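Local coordinates for iron uptake protein A2 (Synechocystis sp., PDB 2VOZ) that binds ferric iron in the periplasm and probably hands it to an ABC transporter for import into the cell, at residues Phe197-Glu202 with Ala214-Val219; Tyr225-Leu230 with Glu240-Val245; Leu230-Asp235 with Gly297-Pro302. All coordinates share one frame; numbering follows the deposited sequence. Where two conformers were deposited one is given.

Contact 1 (Phe197-Glu202 with Ala214-Val219); sequences FARQPE and AGIGDV
Arg-199 sets CD and NH1, toward the far end of its side chain, against Ile-216, the two side chains crossing at a slant. The CG2 branch of Ile-216 touches Arg-199 CD at 4.0 Å, while the CD1 methyl of the other branch comes obliquely to within 3.8 Å of Arg-199 NH1. With CG placed between the backbone N and the carbonyl carbon (chi1 64°) and the chain extended from there to NE, the arginine runs past both isoleucine branches. Glu-202 CG covers one guanidinium face, 3.7 Å above its plane and toward the rim. The strongest polar partner of the guanidinium lies across a subunit interface, where Arg-199 NH2 forms a salt bridge with Glu-69 of a second subunit.

Ala-198 meets backbone instead. Its CB lies 3.5 Å from Ile-216 O and 3.9 Å from Gly-217 CA. A CB on Gly-217 would point back at this methyl and stand about 3.1 Å from Ala-198 CB, so the close approach of the two loops probably relies on the absence of a side chain here.

No hydrogen bond joins the segments; they are the loops entering and leaving helix 205-213, which ends in a Schellman motif at Gly-215. Ala-211 of that helix touches both Arg-199 and Ile-216, and backbone bonds from Ala-198 to Ile-160 and from Val-219 to Leu-161 tie both loops to strand 160-161.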
loop_
_atom_site.group_PDB
_atom_site.type_symbol
_atom_site.label_atom_id
_atom_site.label_comp_id
_atom_site.label_asym_id
_atom_site.label_seq_id
_atom_site.Cartn_x
_atom_site.Cartn_y
_atom_site.Cartn_z
ATOM N N PHE B 197 14.782 -26.833 -25.292
ATOM C CA PHE B 197 14.138 -26.447 -24.048
ATOM C C PHE B 197 14.476 -27.460 -22.977
ATOM O O PHE B 197 14.428 -28.659 -23.216
ATOM C CB PHE B 197 12.616 -26.401 -24.185
ATOM C CG PHE B 197 12.098 -25.167 -24.881
ATOM C CD1 PHE B 197 12.937 -24.125 -25.243
ATOM C CD2 PHE B 197 10.756 -25.073 -25.162
ATOM C CE1 PHE B 197 12.430 -22.952 -25.886
ATOM C CE2 PHE B 197 10.229 -23.894 -25.793
ATOM C CZ PHE B 197 11.097 -22.856 -26.147
ATOM N N ALA B 198 14.835 -26.959 -21.794
ATOM C CA ALA B 198 15.032 -27.799 -20.622
ATOM C C ALA B 198 13.739 -28.439 -20.109
ATOM O O ALA B 198 13.779 -29.512 -19.527
ATOM C CB ALA B 198 15.698 -26.999 -19.521
ATOM N N ARG B 199 12.602 -27.777 -20.325
ATOM C CA ARG B 199 11.282 -28.296 -19.946
ATOM C C ARG B 199 10.291 -27.503 -20.767
ATOM O O ARG B 199 10.644 -26.472 -21.346
ATOM C CB ARG B 199 11.016 -28.013 -18.445
ATOM C CG ARG B 199 10.947 -26.501 -18.154
ATOM C CD ARG B 199 10.557 -26.201 -16.714
ATOM N NE ARG B 199 10.550 -24.743 -16.484
ATOM C CZ ARG B 199 10.562 -24.199 -15.271
ATOM N NH1 ARG B 199 10.611 -24.981 -14.185
ATOM N NH2 ARG B 199 10.585 -22.885 -15.151
ATOM N N GLN B 200 9.063 -27.976 -20.852
ATOM C CA GLN B 200 8.042 -27.187 -21.536
ATOM C C GLN B 200 7.885 -25.868 -20.749
ATOM O O GLN B 200 7.920 -25.872 -19.534
ATOM C CB GLN B 200 6.715 -27.943 -21.625
ATOM C CG GLN B 200 6.769 -29.149 -22.555
ATOM C CD GLN B 200 6.619 -28.785 -24.018
ATOM O OE1 GLN B 200 6.391 -29.660 -24.865
ATOM N NE2 GLN B 200 6.685 -27.503 -24.324
ATOM N N PRO B 201 7.786 -24.740 -21.461
ATOM C CA PRO B 201 7.720 -23.421 -20.826
ATOM C C PRO B 201 6.677 -23.358 -19.712
ATOM O O PRO B 201 5.488 -23.734 -19.900
ATOM C CB PRO B 201 7.329 -22.499 -21.998
ATOM C CG PRO B 201 7.989 -23.132 -23.141
ATOM C CD PRO B 201 7.768 -24.619 -22.935
ATOM N N GLU B 202 7.113 -22.884 -18.554
ATOM C CA GLU B 202 6.167 -22.576 -17.486
ATOM C C GLU B 202 6.765 -21.515 -16.606
ATOM O O GLU B 202 7.979 -21.422 -16.500
ATOM C CB GLU B 202 5.769 -23.787 -16.647
ATOM C CG GLU B 202 6.872 -24.659 -16.213
ATOM C CD GLU B 202 6.407 -25.848 -15.366
ATOM O OE1 GLU B 202 7.122 -26.159 -14.396
ATOM O OE2 GLU B 202 5.360 -26.462 -15.687
ATOM N N ALA B 214 17.981 -23.389 -9.478
ATOM C CA ALA B 214 17.467 -24.673 -9.015
ATOM C C ALA B 214 18.013 -25.874 -9.795
ATOM O O ALA B 214 17.677 -27.009 -9.469
ATOM C CB ALA B 214 15.958 -24.667 -9.069
ATOM N N GLY B 215 18.825 -25.626 -10.823
ATOM C CA GLY B 215 19.425 -26.696 -11.645
ATOM C C GLY B 215 18.544 -27.260 -12.752
ATOM O O GLY B 215 18.940 -28.240 -13.431
ATOM N N ILE B 216 17.378 -26.653 -12.966
ATOM C CA ILE B 216 16.421 -27.110 -14.005
ATOM C C ILE B 216 16.944 -26.906 -15.425
ATOM O O ILE B 216 16.722 -27.753 -16.304
ATOM C CB ILE B 216 15.012 -26.469 -13.792
ATOM C CG1 ILE B 216 14.499 -26.880 -12.405
ATOM C CG2 ILE B 216 14.010 -26.958 -14.846
ATOM C CD1 ILE B 216 13.458 -25.933 -11.818
ATOM N N GLY B 217 17.664 -25.811 -15.653
ATOM C CA GLY B 217 18.266 -25.556 -16.985
ATOM C C GLY B 217 19.467 -24.669 -16.761
ATOM O O GLY B 217 19.764 -24.338 -15.606
ATOM N N ASP B 218 20.145 -24.231 -17.832
ATOM C CA ASP B 218 21.413 -23.527 -17.673
ATOM C C ASP B 218 21.440 -22.123 -18.272
ATOM O O ASP B 218 22.282 -21.309 -17.902
ATOM C CB ASP B 218 22.547 -24.321 -18.336
ATOM C CG ASP B 218 22.848 -25.636 -17.644
ATOM O OD1 ASP B 218 22.256 -25.972 -16.587
ATOM O OD2 ASP B 218 23.710 -26.357 -18.205
ATOM N N VAL B 219 20.547 -21.869 -19.230
ATOM C CA VAL B 219 20.490 -20.559 -19.939
ATOM C C VAL B 219 19.030 -20.164 -20.083
ATOM O O VAL B 219 18.216 -20.968 -20.523
ATOM C CB VAL B 219 21.144 -20.583 -21.353
ATOM C CG1 VAL B 219 21.020 -19.210 -22.013
ATOM C CG2 VAL B 219 22.618 -21.031 -21.254
#

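Contact 2 (Tyr225-Leu230 with Glu240-Val245); sequences YYYIRL and EVVEKV
Tyr-227 reaches across to Val-242 and Val-245 between the consecutive helices 224-232 and 236-244 of the periplasmic binding protein fold. The axes of the two short helical segments approach to 9.9 Å, with 123° between their directions. The tyrosine CB does not itself aim at the partner helix, but CG lies anti to the backbone N (chi1 -171°), and this carries the ring over to it. In the conformer of Val-242 described here, one of two deposited, CG1 sits over one ring face at 4.1 Å from the centroid, a CH-pi contact displaced toward the rim. Farther out, CE1 passes 3.4 Å from Val-245 O, near the ring plane, and CZ packs against Val-242 CB at 3.9 Å. At the tip, Tyr-227 OH donates a 2.9 Å hydrogen bond to Val-245 O, lying in the carbonyl plane with a C=O...O angle of 151°. A phenylalanine here would keep the ring packing but would probably leave Val-245 O, just beyond the end of helix 236-244, without its tyrosine donor. Tyr-134 of strand 124-136 also meets the Tyr-227 ring. Leu-230 completes the apolar interface: in the same conformer Val-242 CG1 also presses on Leu-230 CB, a tight 3.5 Å, and the Leu-230 CD1 methyl rests 3.7 Å from Val-241 CG1.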
loop_
_atom_site.group_PDB
_atom_site.type_symbol
_atom_site.label_atom_id
_atom_site.label_comp_id
_atom_site.label_asym_id
_atom_site.label_seq_id
_atom_site.Cartn_x
_atom_site.Cartn_y
_atom_site.Cartn_z
ATOM N N TYR B 225 15.390 -6.078 -16.311
ATOM C CA TYR B 225 14.999 -5.506 -15.002
ATOM C C TYR B 225 14.646 -6.552 -13.943
ATOM O O TYR B 225 14.692 -6.260 -12.760
ATOM C CB TYR B 225 13.843 -4.511 -15.158
ATOM C CG TYR B 225 12.674 -5.073 -15.901
ATOM C CD1 TYR B 225 11.621 -5.711 -15.232
ATOM C CD2 TYR B 225 12.608 -4.976 -17.284
ATOM C CE1 TYR B 225 10.550 -6.250 -15.946
ATOM C CE2 TYR B 225 11.519 -5.489 -17.992
ATOM C CZ TYR B 225 10.513 -6.142 -17.321
ATOM O OH TYR B 225 9.436 -6.663 -18.023
ATOM N N TYR B 226 14.267 -7.763 -14.351
ATOM C CA TYR B 226 13.982 -8.793 -13.367
ATOM C C TYR B 226 15.194 -9.158 -12.552
ATOM O O TYR B 226 15.066 -9.460 -11.362
ATOM C CB TYR B 226 13.434 -10.049 -14.042
ATOM C CG TYR B 226 12.107 -9.784 -14.673
ATOM C CD1 TYR B 226 10.985 -9.485 -13.878
ATOM C CD2 TYR B 226 11.969 -9.829 -16.060
ATOM C CE1 TYR B 226 9.749 -9.214 -14.467
ATOM C CE2 TYR B 226 10.732 -9.563 -16.654
ATOM C CZ TYR B 226 9.637 -9.272 -15.851
ATOM O OH TYR B 226 8.421 -8.983 -16.449
ATOM N N TYR B 227 16.371 -9.145 -13.176
ATOM C CA TYR B 227 17.571 -9.449 -12.421
ATOM C C TYR B 227 17.941 -8.312 -11.457
ATOM O O TYR B 227 18.391 -8.563 -10.332
ATOM C CB TYR B 227 18.697 -9.764 -13.384
ATOM C CG TYR B 227 19.958 -10.310 -12.735
ATOM C CD1 TYR B 227 20.128 -11.687 -12.520
ATOM C CD2 TYR B 227 20.969 -9.457 -12.342
ATOM C CE1 TYR B 227 21.293 -12.191 -11.943
ATOM C CE2 TYR B 227 22.141 -9.949 -11.764
ATOM C CZ TYR B 227 22.302 -11.313 -11.576
ATOM O OH TYR B 227 23.477 -11.749 -10.992
ATOM N N ILE B 228 17.703 -7.082 -11.898
ATOM C CA ILE B 228 17.962 -5.915 -11.035
ATOM C C ILE B 228 17.103 -6.015 -9.785
ATOM O O ILE B 228 17.583 -5.724 -8.682
ATOM C CB ILE B 228 17.796 -4.570 -11.793
ATOM C CG1 ILE B 228 18.514 -4.586 -13.156
ATOM C CG2 ILE B 228 18.281 -3.407 -10.892
ATOM C CD1 ILE B 228 20.037 -4.925 -13.057
ATOM N N ARG B 229 15.847 -6.475 -9.917
ATOM C CA ARG B 229 14.987 -6.662 -8.730
ATOM C C ARG B 229 15.623 -7.594 -7.748
ATOM O O ARG B 229 15.635 -7.313 -6.574
ATOM C CB ARG B 229 13.635 -7.284 -9.076
ATOM C CG ARG B 229 12.759 -6.368 -9.800
ATOM C CD ARG B 229 11.412 -7.029 -10.061
ATOM N NE ARG B 229 10.705 -6.254 -11.068
ATOM C CZ ARG B 229 9.559 -6.633 -11.621
ATOM N NH1 ARG B 229 9.016 -5.864 -12.550
ATOM N NH2 ARG B 229 8.951 -7.759 -11.223
ATOM N N LEU B 230 16.122 -8.724 -8.249
ATOM C CA LEU B 230 16.733 -9.745 -7.388
ATOM C C LEU B 230 17.973 -9.170 -6.678
ATOM O O LEU B 230 18.116 -9.364 -5.474
ATOM C CB LEU B 230 17.118 -10.987 -8.199
ATOM C CG LEU B 230 15.904 -11.770 -8.720
ATOM C CD1 LEU B 230 16.403 -12.930 -9.626
ATOM C CD2 LEU B 230 15.080 -12.318 -7.557
ATOM N N GLU B 240 20.846 -15.400 -3.263
ATOM C CA GLU B 240 21.415 -16.681 -3.683
ATOM C C GLU B 240 21.287 -16.858 -5.179
ATOM O O GLU B 240 22.182 -17.383 -5.833
ATOM C CB GLU B 240 20.783 -17.881 -2.990
ATOM C CG GLU B 240 21.653 -19.093 -3.272
ATOM C CD GLU B 240 21.225 -20.317 -2.497
ATOM O OE1 GLU B 240 20.723 -21.252 -3.148
ATOM O OE2 GLU B 240 21.389 -20.312 -1.251
ATOM N N VAL B 241 20.130 -16.453 -5.721
ATOM C CA VAL B 241 19.918 -16.537 -7.164
ATOM C C VAL B 241 20.949 -15.668 -7.913
ATOM O O VAL B 241 21.511 -16.102 -8.915
ATOM C CB VAL B 241 18.496 -16.092 -7.545
ATOM C CG1 VAL B 241 18.311 -16.102 -9.071
ATOM C CG2 VAL B 241 17.438 -16.987 -6.855
ATOM N N VAL B 242 21.178 -14.444 -7.423
ATOM C CA VAL B 242 22.116 -13.563 -8.132
ATOM C C VAL B 242 23.562 -14.082 -7.948
ATOM O O VAL B 242 24.397 -13.858 -8.816
ATOM C CB VAL B 242 21.942 -12.080 -7.803
ATOM C CG1 VAL B 242 20.518 -11.632 -8.143
ATOM C CG2 VAL B 242 22.271 -11.798 -6.347
ATOM N N GLU B 243 23.809 -14.859 -6.896
ATOM C CA GLU B 243 25.135 -15.473 -6.723
ATOM C C GLU B 243 25.345 -16.599 -7.681
ATOM O O GLU B 243 26.475 -16.924 -7.998
ATOM C CB GLU B 243 25.322 -15.974 -5.294
ATOM C CG GLU B 243 25.836 -14.824 -4.421
ATOM C CD GLU B 243 25.401 -14.919 -2.974
ATOM O OE1 GLU B 243 24.944 -16.018 -2.545
ATOM O OE2 GLU B 243 25.508 -13.874 -2.270
ATOM N N LYS B 244 24.260 -17.217 -8.112
ATOM C CA LYS B 244 24.325 -18.448 -8.901
ATOM C C LYS B 244 24.141 -18.230 -10.391
ATOM O O LYS B 244 24.500 -19.082 -11.206
ATOM C CB LYS B 244 23.305 -19.458 -8.397
ATOM C CG LYS B 244 23.745 -20.083 -7.073
ATOM C CD LYS B 244 22.777 -21.160 -6.621
ATOM C CE LYS B 244 23.310 -21.834 -5.356
ATOM N NZ LYS B 244 24.482 -22.681 -5.730
ATOM N N VAL B 245 23.582 -17.082 -10.733
ATOM C CA VAL B 245 23.171 -16.795 -12.123
ATOM C C VAL B 245 23.721 -15.440 -12.505
ATOM O O VAL B 245 23.697 -14.526 -11.674
ATOM C CB VAL B 245 21.611 -16.777 -12.212
ATOM C CG1 VAL B 245 21.173 -16.432 -13.642
ATOM C CG2 VAL B 245 21.012 -18.123 -11.744
#

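Contact 3 (Leu230-Asp235 with Gly297-Pro302); sequences LQKSTD and GNNEYP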
loop_
_atom_site.group_PDB
_atom_site.type_symbol
_atom_site.label_atom_id
_atom_site.label_comp_id
_atom_site.label_asym_id
_atom_site.label_seq_id
_atom_site.Cartn_x
_atom_site.Cartn_y
_atom_site.Cartn_z
ATOM N N LEU B 230 16.122 -8.724 -8.249
ATOM C CA LEU B 230 16.733 -9.745 -7.388
ATOM C C LEU B 230 17.973 -9.170 -6.678
ATOM O O LEU B 230 18.116 -9.364 -5.474
ATOM C CB LEU B 230 17.118 -10.987 -8.199
ATOM C CG LEU B 230 15.904 -11.770 -8.720
ATOM C CD1 LEU B 230 16.403 -12.930 -9.626
ATOM C CD2 LEU B 230 15.080 -12.318 -7.557
ATOM N N GLN B 231 18.794 -8.390 -7.402
ATOM C CA GLN B 231 20.001 -7.787 -6.824
ATOM C C GLN B 231 19.628 -6.846 -5.664
ATOM O O GLN B 231 20.325 -6.767 -4.636
ATOM C CB GLN B 231 20.775 -7.030 -7.899
ATOM C CG GLN B 231 21.493 -7.938 -8.910
ATOM C CD GLN B 231 22.325 -7.113 -9.846
ATOM O OE1 GLN B 231 21.845 -6.685 -10.905
ATOM N NE2 GLN B 231 23.579 -6.848 -9.452
ATOM N N LYS B 232 18.519 -6.134 -5.833
ATOM C CA LYS B 232 18.104 -5.144 -4.851
ATOM C C LYS B 232 17.349 -5.774 -3.651
ATOM O O LYS B 232 17.160 -5.133 -2.579
ATOM C CB LYS B 232 17.256 -4.102 -5.547
ATOM C CG LYS B 232 18.091 -3.143 -6.378
ATOM C CD LYS B 232 17.169 -2.123 -7.019
ATOM C CE LYS B 232 17.961 -1.095 -7.806
ATOM N NZ LYS B 232 17.032 -0.027 -8.227
ATOM N N SER B 233 16.926 -7.016 -3.822
ATOM C CA SER B 233 16.093 -7.663 -2.793
ATOM C C SER B 233 16.845 -7.856 -1.485
ATOM O O SER B 233 18.012 -8.207 -1.492
ATOM C CB SER B 233 15.620 -9.028 -3.297
ATOM O OG SER B 233 14.888 -9.701 -2.281
ATOM N N THR B 234 16.152 -7.666 -0.361
ATOM C CA THR B 234 16.703 -7.971 0.952
ATOM C C THR B 234 16.565 -9.444 1.336
ATOM O O THR B 234 17.051 -9.879 2.410
ATOM C CB THR B 234 15.993 -7.134 2.042
ATOM O OG1 THR B 234 14.583 -7.426 2.020
ATOM C CG2 THR B 234 16.212 -5.651 1.779
ATOM N N ASP B 235 15.899 -10.217 0.482
ATOM C CA ASP B 235 15.677 -11.634 0.794
ATOM C C ASP B 235 16.931 -12.448 0.451
ATOM O O ASP B 235 17.365 -12.477 -0.710
ATOM C CB ASP B 235 14.465 -12.154 0.046
ATOM C CG ASP B 235 14.016 -13.526 0.541
ATOM O OD1 ASP B 235 14.885 -14.364 0.847
ATOM O OD2 ASP B 235 12.795 -13.791 0.568
ATOM N N GLY B 297 11.636 3.518 -11.896
ATOM C CA GLY B 297 10.446 2.848 -11.315
ATOM C C GLY B 297 10.474 1.334 -11.453
ATOM O O GLY B 297 10.127 0.573 -10.505
ATOM N N ASN B 298 10.863 0.877 -12.644
ATOM C CA ASN B 298 10.953 -0.541 -12.906
ATOM C C ASN B 298 12.356 -0.966 -13.343
ATOM O O ASN B 298 12.517 -1.914 -14.097
ATOM C CB ASN B 298 9.915 -0.967 -13.944
ATOM C CG ASN B 298 9.714 -2.482 -14.006
ATOM O OD1 ASN B 298 9.899 -3.212 -13.009
ATOM N ND2 ASN B 298 9.306 -2.966 -15.183
ATOM N N ASN B 299 13.388 -0.248 -12.905
ATOM C CA ASN B 299 14.756 -0.681 -13.219
ATOM C C ASN B 299 14.986 -0.820 -14.726
ATOM O O ASN B 299 15.629 -1.770 -15.185
ATOM C CB ASN B 299 15.074 -1.999 -12.493
ATOM C CG ASN B 299 15.107 -1.823 -11.025
ATOM O OD1 ASN B 299 15.842 -0.958 -10.527
ATOM N ND2 ASN B 299 14.333 -2.631 -10.304
ATOM N N GLU B 300 14.447 0.144 -15.467
ATOM C CA GLU B 300 14.531 0.184 -16.939
ATOM C C GLU B 300 15.499 1.276 -17.330
ATOM O O GLU B 300 15.962 2.035 -16.475
ATOM C CB GLU B 300 13.146 0.478 -17.555
ATOM C CG GLU B 300 12.260 -0.752 -17.698
ATOM C CD GLU B 300 10.743 -0.460 -17.593
ATOM O OE1 GLU B 300 9.954 -1.427 -17.671
ATOM O OE2 GLU B 300 10.310 0.717 -17.443
ATOM N N TYR B 301 15.819 1.352 -18.632
ATOM C CA TYR B 301 16.693 2.420 -19.117
ATOM C C TYR B 301 15.833 3.567 -19.630
ATOM O O TYR B 301 14.790 3.339 -20.270
ATOM C CB TYR B 301 17.516 1.933 -20.294
ATOM C CG TYR B 301 18.384 0.738 -20.045
ATOM C CD1 TYR B 301 17.895 -0.579 -20.233
ATOM C CD2 TYR B 301 19.717 0.903 -19.639
ATOM C CE1 TYR B 301 18.723 -1.692 -20.034
ATOM C CE2 TYR B 301 20.551 -0.215 -19.432
ATOM C CZ TYR B 301 20.042 -1.497 -19.642
ATOM O OH TYR B 301 20.836 -2.609 -19.472
ATOM N N PRO B 302 16.294 4.813 -19.431
ATOM C CA PRO B 302 15.625 5.907 -20.150
ATOM C C PRO B 302 15.794 5.745 -21.639
ATOM O O PRO B 302 16.716 5.036 -22.101
ATOM C CB PRO B 302 16.405 7.166 -19.701
ATOM C CG PRO B 302 17.051 6.755 -18.374
ATOM C CD PRO B 302 17.411 5.293 -18.582
#
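Lys-232 NZ donates a 2.8 Å hydrogen bond to Asn-299 OD1, linking the last turn of helix 224-232 to the Schellman motif that closes helix 288-297. The two side chains come from opposite directions. The lysine is extended beyond CG, and its ammonium lies in the carbonyl plane of the amide, at a C=O...N angle of 146°; Lys-232 CE follows alongside, 3.5 Å from Asn-299 OD1. NZ also forms salt bridges with Asp-310 of its own chain and with Asp-52 of a third subunit, so this lysine takes part in an intersubunit contact as well.

Asn-299 is the C-prime residue of its helix, with the positive phi (57°) of that position. It packs against Ile-228, Arg-229 and Tyr-225 and so lies next to an iron-binding residue, while Lys-232 rests on Val-312 of helix 311-314. The preceding Asn-298 accepts a hydrogen bond from Arg-229 through OD1, a second tie to helix 224-232.

After Lys-232 the chain forms an ST turn, in which Asp-235 N donates to Ser-233 OG at 3.0 Å, with an N-H...O angle of 161°.

Contact 1 closes before the others open, and strand 219-223 then leads from it into helix 224-232, which contacts 2 and 3 share. These two interleave along the chain, have Leu-230 in common and lie with centres 9 Å apart; Tyr-225 of contact 2 packs on Asn-298 and Asn-299 of contact 3. Contact 1 is centred about 16 Å from contact 2 and 24 Å from contact 3, touching neither. Strand 124-136 runs antiparallel to strands 219-223, 245-248 and 301-302, tying all three regions to one sheet. Contacts 2 and 3 join the helix that carries iron-binding Tyr-225 and Tyr-226 to its neighbours, whereas contact 1 is packing away from the metal site.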